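Local coordinates for 4-phosphoerythronate dehydrogenase (Lactobacillus jensenii, PDB 4PRL) that interconverts pyruvate and D-lactate using NADH and NAD+, as a member of the D-isomer-specific 2-hydroxyacid dehydrogenase family, at the interface of chains A and B. Coordinates in Å, arbitrary orientation; residue numbers count along the deposited sequence, not the author numbering. Chains: chain A/B, 4-phosphoerythronate dehydrogenase.

Contact 1: the interface of chains A and B. Residues chain A 112-113, 116, 121, 291; chain B 112-113, 116, 121, 291.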
ATOM      1  N   THR A 112      -2.972  13.048   9.600  1.00 26.99           N
ATOM      2  CA  THR A 112      -2.601  14.404   9.210  1.00 27.21           C
ATOM      3  C   THR A 112      -1.953  15.166  10.356  1.00 27.83           C
ATOM      4  O   THR A 112      -0.844  15.686  10.201  1.00 27.13           O
ATOM      5  CB  THR A 112      -3.838  15.179   8.716  1.00 27.56           C
ATOM      6  OG1 THR A 112      -4.300  14.576   7.519  1.00 29.17           O
ATOM      7  CG2 THR A 112      -3.494  16.596   8.378  1.00 28.18           C
ATOM      8  N   GLN A 113      -2.627  15.219  11.509  1.00 27.65           N
ATOM      9  CA  GLN A 113      -2.066  15.893  12.691  1.00 27.05           C
ATOM     10  C   GLN A 113      -0.733  15.242  13.154  1.00 27.35           C
ATOM     11  O   GLN A 113       0.230  15.948  13.478  1.00 28.95           O
ATOM     12  CB  GLN A 113      -3.065  15.896  13.843  1.00 26.54           C
ATOM     13  CG  GLN A 113      -4.347  16.685  13.595  1.00 26.60           C
ATOM     14  CD  GLN A 113      -5.126  16.964  14.884  1.00 25.97           C
ATOM     15  OE1 GLN A 113      -4.594  16.812  15.962  1.00 26.23           O
ATOM     16  NE2 GLN A 113      -6.380  17.399  14.763  1.00 26.51           N
ATOM     17  N   TYR A 116       2.083  16.429  10.663  1.00 30.96           N
ATOM     18  CA  TYR A 116       2.403  17.845  10.861  1.00 30.12           C
ATOM     19  C   TYR A 116       3.278  18.047  12.085  1.00 29.44           C
ATOM     20  O   TYR A 116       4.289  18.754  12.028  1.00 28.56           O
ATOM     21  CB  TYR A 116       1.126  18.641  11.011  1.00 30.55           C
ATOM     22  CG  TYR A 116       1.344  20.096  11.261  1.00 31.11           C
ATOM     23  CD1 TYR A 116       1.509  20.557  12.539  1.00 30.74           C
ATOM     24  CD2 TYR A 116       1.348  21.024  10.211  1.00 32.11           C
ATOM     25  CE1 TYR A 116       1.702  21.894  12.787  1.00 31.84           C
ATOM     26  CE2 TYR A 116       1.513  22.373  10.454  1.00 30.30           C
ATOM     27  CZ  TYR A 116       1.704  22.792  11.746  1.00 30.66           C
ATOM     28  OH  TYR A 116       1.887  24.103  12.063  1.00 31.38           O
ATOM     29  N   ILE A 121       6.118  21.401  12.043  1.00 30.28           N
ATOM     30  CA  ILE A 121       5.873  22.574  11.215  1.00 33.43           C
ATOM     31  C   ILE A 121       5.496  23.818  12.028  1.00 35.85           C
ATOM     32  O   ILE A 121       5.877  24.930  11.661  1.00 41.24           O
ATOM     33  CB  ILE A 121       4.803  22.272  10.139  1.00 32.92           C
ATOM     34  CG1 ILE A 121       5.423  21.384   9.042  1.00 35.13           C
ATOM     35  CG2 ILE A 121       4.246  23.548   9.535  1.00 30.66           C
ATOM     36  CD1 ILE A 121       4.412  20.664   8.153  1.00 36.05           C
ATOM     37  N   ILE A 291      -1.802  20.858  18.280  1.00 34.57           N
ATOM     38  CA  ILE A 291      -2.909  21.132  17.379  1.00 31.08           C
ATOM     39  C   ILE A 291      -4.233  20.889  18.103  1.00 30.71           C
ATOM     40  O   ILE A 291      -4.473  19.810  18.643  1.00 31.37           O
ATOM     41  CB  ILE A 291      -2.863  20.191  16.169  1.00 30.82           C
ATOM     42  CG1 ILE A 291      -1.753  20.599  15.207  1.00 30.99           C
ATOM     43  CG2 ILE A 291      -4.198  20.195  15.435  1.00 31.60           C
ATOM     44  CD1 ILE A 291      -1.631  19.689  13.998  1.00 30.73           C
TER
ATOM     45  N   THR B 112       2.595  15.825   3.871  1.00 31.66           N
ATOM     46  CA  THR B 112       2.174  16.334   5.157  1.00 32.43           C
ATOM     47  C   THR B 112       1.514  17.717   5.020  1.00 34.91           C
ATOM     48  O   THR B 112       0.410  17.965   5.562  1.00 35.72           O
ATOM     49  CB  THR B 112       3.364  16.349   6.132  1.00 31.35           C
ATOM     50  OG1 THR B 112       3.737  14.990   6.415  1.00 29.32           O
ATOM     51  CG2 THR B 112       3.016  17.076   7.423  1.00 30.82           C
ATOM     52  N   GLN B 113       2.168  18.608   4.283  1.00 34.18           N
ATOM     53  CA  GLN B 113       1.634  19.943   4.133  1.00 33.99           C
ATOM     54  C   GLN B 113       0.307  19.874   3.422  1.00 31.84           C
ATOM     55  O   GLN B 113      -0.665  20.527   3.813  1.00 32.26           O
ATOM     56  CB  GLN B 113       2.612  20.823   3.376  1.00 35.33           C
ATOM     57  CG  GLN B 113       3.795  21.191   4.249  1.00 38.07           C
ATOM     58  CD  GLN B 113       4.581  22.347   3.701  1.00 38.72           C
ATOM     59  OE1 GLN B 113       4.011  23.312   3.232  1.00 37.22           O
ATOM     60  NE2 GLN B 113       5.899  22.266   3.789  1.00 40.74           N
ATOM     61  N   TYR B 116      -2.540  18.667   5.830  1.00 31.85           N
ATOM     62  CA  TYR B 116      -2.949  19.687   6.798  1.00 30.81           C
ATOM     63  C   TYR B 116      -3.848  20.766   6.192  1.00 31.04           C
ATOM     64  O   TYR B 116      -4.852  21.188   6.788  1.00 29.52           O
ATOM     65  CB  TYR B 116      -1.708  20.320   7.382  1.00 30.99           C
ATOM     66  CG  TYR B 116      -1.959  21.475   8.302  1.00 30.47           C
ATOM     67  CD1 TYR B 116      -2.189  22.749   7.789  1.00 30.49           C
ATOM     68  CD2 TYR B 116      -1.915  21.314   9.684  1.00 30.06           C
ATOM     69  CE1 TYR B 116      -2.394  23.823   8.628  1.00 30.38           C
ATOM     70  CE2 TYR B 116      -2.115  22.389  10.530  1.00 29.80           C
ATOM     71  CZ  TYR B 116      -2.356  23.637   9.989  1.00 29.46           C
ATOM     72  OH  TYR B 116      -2.567  24.719  10.783  1.00 27.87           O
ATOM     73  N   ILE B 121      -6.817  22.834   8.973  1.00 29.25           N
ATOM     74  CA  ILE B 121      -6.567  22.959  10.390  1.00 31.21           C
ATOM     75  C   ILE B 121      -6.161  24.381  10.773  1.00 32.15           C
ATOM     76  O   ILE B 121      -6.479  24.841  11.857  1.00 34.44           O
ATOM     77  CB  ILE B 121      -5.519  21.909  10.792  1.00 31.96           C
ATOM     78  CG1 ILE B 121      -6.162  20.504  10.746  1.00 32.01           C
ATOM     79  CG2 ILE B 121      -4.949  22.187  12.163  1.00 32.47           C
ATOM     80  CD1 ILE B 121      -5.160  19.379  10.593  1.00 31.75           C
ATOM     81  N   ILE B 291       1.102  27.308   4.522  1.00 32.78           N
ATOM     82  CA  ILE B 291       2.248  26.865   5.295  1.00 31.45           C
ATOM     83  C   ILE B 291       3.519  27.337   4.584  1.00 31.99           C
ATOM     84  O   ILE B 291       3.630  27.218   3.365  1.00 34.14           O
ATOM     85  CB  ILE B 291       2.277  25.331   5.392  1.00 31.31           C
ATOM     86  CG1 ILE B 291       1.220  24.819   6.379  1.00 30.26           C
ATOM     87  CG2 ILE B 291       3.657  24.869   5.806  1.00 32.37           C
ATOM     88  CD1 ILE B 291       1.034  23.314   6.375  1.00 30.18           C
TER
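A:Tyr116 and B:Tyr116 lie ring on ring at the two-fold centre of the interface. They belong to helix 103-118 of each chain, in the NAD-binding domain of a D-isomer-specific 2-hydroxyacid dehydrogenase. Enzymes of this family commonly pair through this domain, and this patch is consistent with such a dimer.

The stack is offset. The ring centroids are 4.5 Å apart and the planes open by 18°. The CD2-CE2 sides do the touching: CD2 of A:Tyr116 is 3.3 Å from CD2 of B:Tyr116. CE2 of each ring lies above the rim of the other, not over its centre. Each ring leaves its helix with CG anti to the backbone N (chi1 178° in A, 175° in B), which brings it against its twin at the two-fold axis. The second face of each ring is backed by its own chain. CB of A:Ile121 stands 3.3 Å above the plane of A:Tyr116, again towards the rim, and B:Ile121 does the same for B:Tyr116. Each tyrosine is thus sandwiched between its own isoleucine and the partner ring, which should limit its rotation.

Methyl packing flanks the stack. CG2 of A:Thr112 rests against the helix backbone of the partner, 3.5 Å from CA of B:Tyr116. This methyl lies anti to its own backbone N, while OG1 stays beside that N. A:Ile121 and B:Thr112 run alongside each other, pointing opposite ways, and CD1 of the isoleucine ends 3.9 Å from CG2 of the threonine. The same CD1 meets the aliphatic stem of B:Gln113, 4.0 Å from CG. The second branch of the isoleucine packs elsewhere: CG2 of B:Ile121 meets CG2 of A:Ile291 at 3.9 Å, the two side chains roughly perpendicular. A:Ile291 comes from strand 290-292. The twin contacts recur with the chains exchanged.

Polar groups play little part. Among these residues, no nitrogen or oxygen comes within bonding distance of the partner chain.

Contact 2: the interface of chains A and B. Residues chain A 124, 135-136; chain B 269, 294-296, 298-299.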
ATOM      1  N   PHE A 124       8.677  25.214  13.780  1.00 34.42           N
ATOM      2  CA  PHE A 124       9.327  26.044  12.764  1.00 35.06           C
ATOM      3  C   PHE A 124       8.653  27.388  12.601  1.00 36.32           C
ATOM      4  O   PHE A 124       9.338  28.390  12.448  1.00 39.73           O
ATOM      5  CB  PHE A 124       9.299  25.400  11.388  1.00 35.14           C
ATOM      6  CG  PHE A 124      10.380  24.397  11.159  1.00 34.78           C
ATOM      7  CD1 PHE A 124      11.680  24.811  10.953  1.00 32.52           C
ATOM      8  CD2 PHE A 124      10.081  23.038  11.104  1.00 33.10           C
ATOM      9  CE1 PHE A 124      12.674  23.903  10.728  1.00 31.08           C
ATOM     10  CE2 PHE A 124      11.068  22.134  10.885  1.00 32.92           C
ATOM     11  CZ  PHE A 124      12.368  22.565  10.691  1.00 33.00           C
ATOM     12  N   ASN A 135      17.773  25.628  10.722  1.00 38.16           N
ATOM     13  CA  ASN A 135      17.406  24.241  10.918  1.00 37.11           C
ATOM     14  C   ASN A 135      18.150  23.696  12.147  1.00 35.53           C
ATOM     15  O   ASN A 135      19.054  22.875  12.023  1.00 33.79           O
ATOM     16  CB  ASN A 135      17.806  23.413   9.686  1.00 37.26           C
ATOM     17  CG  ASN A 135      17.057  23.804   8.420  1.00 36.67           C
ATOM     18  OD1 ASN A 135      17.426  23.357   7.336  1.00 34.03           O
ATOM     19  ND2 ASN A 135      16.009  24.629   8.543  1.00 36.57           N
ATOM     20  N   PRO A 136      17.773  24.154  13.342  1.00 33.75           N
ATOM     21  CA  PRO A 136      18.438  23.638  14.513  1.00 32.71           C
ATOM     22  C   PRO A 136      18.097  22.171  14.698  1.00 32.14           C
ATOM     23  O   PRO A 136      17.095  21.724  14.193  1.00 31.42           O
ATOM     24  CB  PRO A 136      17.855  24.484  15.652  1.00 33.56           C
ATOM     25  CG  PRO A 136      16.510  24.886  15.180  1.00 33.77           C
ATOM     26  CD  PRO A 136      16.598  24.982  13.678  1.00 34.46           C
TER
ATOM     27  N   PHE B 269      17.588  30.093   6.563  1.00 51.26           N
ATOM     28  CA  PHE B 269      18.748  29.562   7.254  1.00 51.81           C
ATOM     29  C   PHE B 269      19.466  30.601   8.089  1.00 51.18           C
ATOM     30  O   PHE B 269      20.636  30.456   8.402  1.00 46.46           O
ATOM     31  CB  PHE B 269      19.702  28.959   6.242  1.00 50.03           C
ATOM     32  CG  PHE B 269      19.088  27.881   5.425  1.00 50.91           C
ATOM     33  CD1 PHE B 269      18.862  26.641   5.966  1.00 52.69           C
ATOM     34  CD2 PHE B 269      18.717  28.111   4.128  1.00 51.70           C
ATOM     35  CE1 PHE B 269      18.283  25.644   5.223  1.00 50.65           C
ATOM     36  CE2 PHE B 269      18.138  27.120   3.379  1.00 52.92           C
ATOM     37  CZ  PHE B 269      17.923  25.882   3.926  1.00 49.88           C
ATOM     38  N   PRO B 294      11.019  26.702   6.406  1.00 37.06           N
ATOM     39  CA  PRO B 294      12.223  27.282   5.848  1.00 37.77           C
ATOM     40  C   PRO B 294      13.057  26.227   5.157  1.00 38.94           C
ATOM     41  O   PRO B 294      14.094  25.814   5.687  1.00 40.75           O
ATOM     42  CB  PRO B 294      12.932  27.842   7.084  1.00 38.62           C
ATOM     43  CG  PRO B 294      12.570  26.874   8.162  1.00 39.35           C
ATOM     44  CD  PRO B 294      11.190  26.338   7.822  1.00 38.73           C
ATOM     45  N   HIS B 295      12.595  25.791   3.984  1.00 39.24           N
ATOM     46  CA  HIS B 295      13.349  24.869   3.128  1.00 40.49           C
ATOM     47  C   HIS B 295      13.879  23.680   3.923  1.00 39.98           C
ATOM     48  O   HIS B 295      15.038  23.296   3.773  1.00 42.01           O
ATOM     49  CB  HIS B 295      14.487  25.608   2.420  1.00 42.88           C
ATOM     50  CG  HIS B 295      14.695  25.195   0.996  1.00 47.45           C
ATOM     51  ND1 HIS B 295      14.628  23.886   0.565  1.00 49.74           N
ATOM     52  CD2 HIS B 295      14.977  25.932  -0.101  1.00 50.16           C
ATOM     53  CE1 HIS B 295      14.848  23.838  -0.738  1.00 49.87           C
ATOM     54  NE2 HIS B 295      15.062  25.066  -1.167  1.00 50.18           N
ATOM     55  N   SER B 296      13.028  23.100   4.772  1.00 38.53           N
ATOM     56  CA  SER B 296      13.439  21.969   5.612  1.00 35.83           C
ATOM     57  C   SER B 296      12.708  20.652   5.333  1.00 33.54           C
ATOM     58  O   SER B 296      12.647  19.796   6.204  1.00 29.91           O
ATOM     59  CB  SER B 296      13.297  22.338   7.093  1.00 35.60           C
ATOM     60  OG  SER B 296      11.956  22.542   7.460  1.00 33.82           O
ATOM     61  N   TYR B 298      14.049  18.476   3.628  1.00 33.59           N
ATOM     62  CA  TYR B 298      15.170  17.540   3.705  1.00 33.82           C
ATOM     63  C   TYR B 298      15.455  17.073   5.131  1.00 33.25           C
ATOM     64  O   TYR B 298      16.031  16.016   5.322  1.00 31.38           O
ATOM     65  CB  TYR B 298      16.451  18.171   3.101  1.00 34.88           C
ATOM     66  CG  TYR B 298      17.170  19.040   4.090  1.00 35.62           C
ATOM     67  CD1 TYR B 298      16.850  20.386   4.224  1.00 36.22           C
ATOM     68  CD2 TYR B 298      18.124  18.495   4.950  1.00 36.84           C
ATOM     69  CE1 TYR B 298      17.484  21.170   5.163  1.00 36.15           C
ATOM     70  CE2 TYR B 298      18.753  19.270   5.898  1.00 36.99           C
ATOM     71  CZ  TYR B 298      18.430  20.601   6.000  1.00 37.03           C
ATOM     72  OH  TYR B 298      19.060  21.349   6.954  1.00 39.43           O
ATOM     73  N   PHE B 299      15.041  17.862   6.121  1.00 35.25           N
ATOM     74  CA  PHE B 299      15.641  17.811   7.460  1.00 35.74           C
ATOM     75  C   PHE B 299      15.142  16.661   8.342  1.00 38.03           C
ATOM     76  O   PHE B 299      14.293  16.853   9.246  1.00 37.39           O
ATOM     77  CB  PHE B 299      15.424  19.159   8.152  1.00 36.09           C
ATOM     78  CG  PHE B 299      16.342  19.429   9.330  1.00 35.50           C
ATOM     79  CD1 PHE B 299      17.661  18.979   9.361  1.00 36.60           C
ATOM     80  CD2 PHE B 299      15.884  20.204  10.391  1.00 34.91           C
ATOM     81  CE1 PHE B 299      18.478  19.261  10.446  1.00 37.02           C
ATOM     82  CE2 PHE B 299      16.686  20.490  11.468  1.00 34.22           C
ATOM     83  CZ  PHE B 299      17.989  20.026  11.495  1.00 36.66           C
TER
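A:Asn135 meets B:Phe269 from a loop, just ahead of A:Pro136, while B:Phe269 and the nearby B:His295 both have positive phi, in the left-handed region.

A:Asn135 hides more surface than any other residue here, 94 Å². It reaches B:Tyr298 tip to tip. The phenol OH of B:Tyr298 donates a hydrogen bond of 2.6 Å to the amide oxygen OD1 of A:Asn135. The donor lies in the carbonyl plane, on a lone pair, at a C=O...O angle of 127°. The amide and ring planes are 46° apart. B:Tyr298 holds CG between its backbone N and carbonyl carbon (chi1 83°), which helps aim the phenol at A:Asn135, and CB of B:Phe299 covers one face of its ring. CB of A:Asn135 sits over the face of B:Phe299, 3.8 Å from the ring centroid. CE1 of B:Phe269 lies 3.9 Å from the amide carbon CG of A:Asn135.

A:Phe124 packs beside this group. Its CD1 touches CD of B:Pro294 at 3.5 Å. OG of B:Ser296 lies above one face of the ring, towards the rim, 3.3 Å from CZ. An alanine here, lacking the ring, would probably leave a gap against B:Pro294 and the B:Ser296 hydroxyl without the face it lies over.

B:His295, the family's catalytic acid-base histidine, lies between these two residues. The contact therefore probably steadies the loop that bears it.

The C-alpha centres of contact 1 and contact 2 are about 16 Å apart. Helix 121-129 of chain A serves both: A:Ile121 at its start belongs to contact 1 and A:Phe124, one turn on, to contact 2. In chain B, strand 290-292 supplies B:Ile291 to contact 1. The loop that follows it supplies B:Pro294 to B:Phe299 of contact 2, while B:Phe269 comes from an earlier loop. Contact 1 lies on the two-fold axis and includes its own twin. Contact 2 lies off the axis, with its twin on the other side. Together they probably tie the apolar centre of the A-B pair to the active-site loops of both subunits.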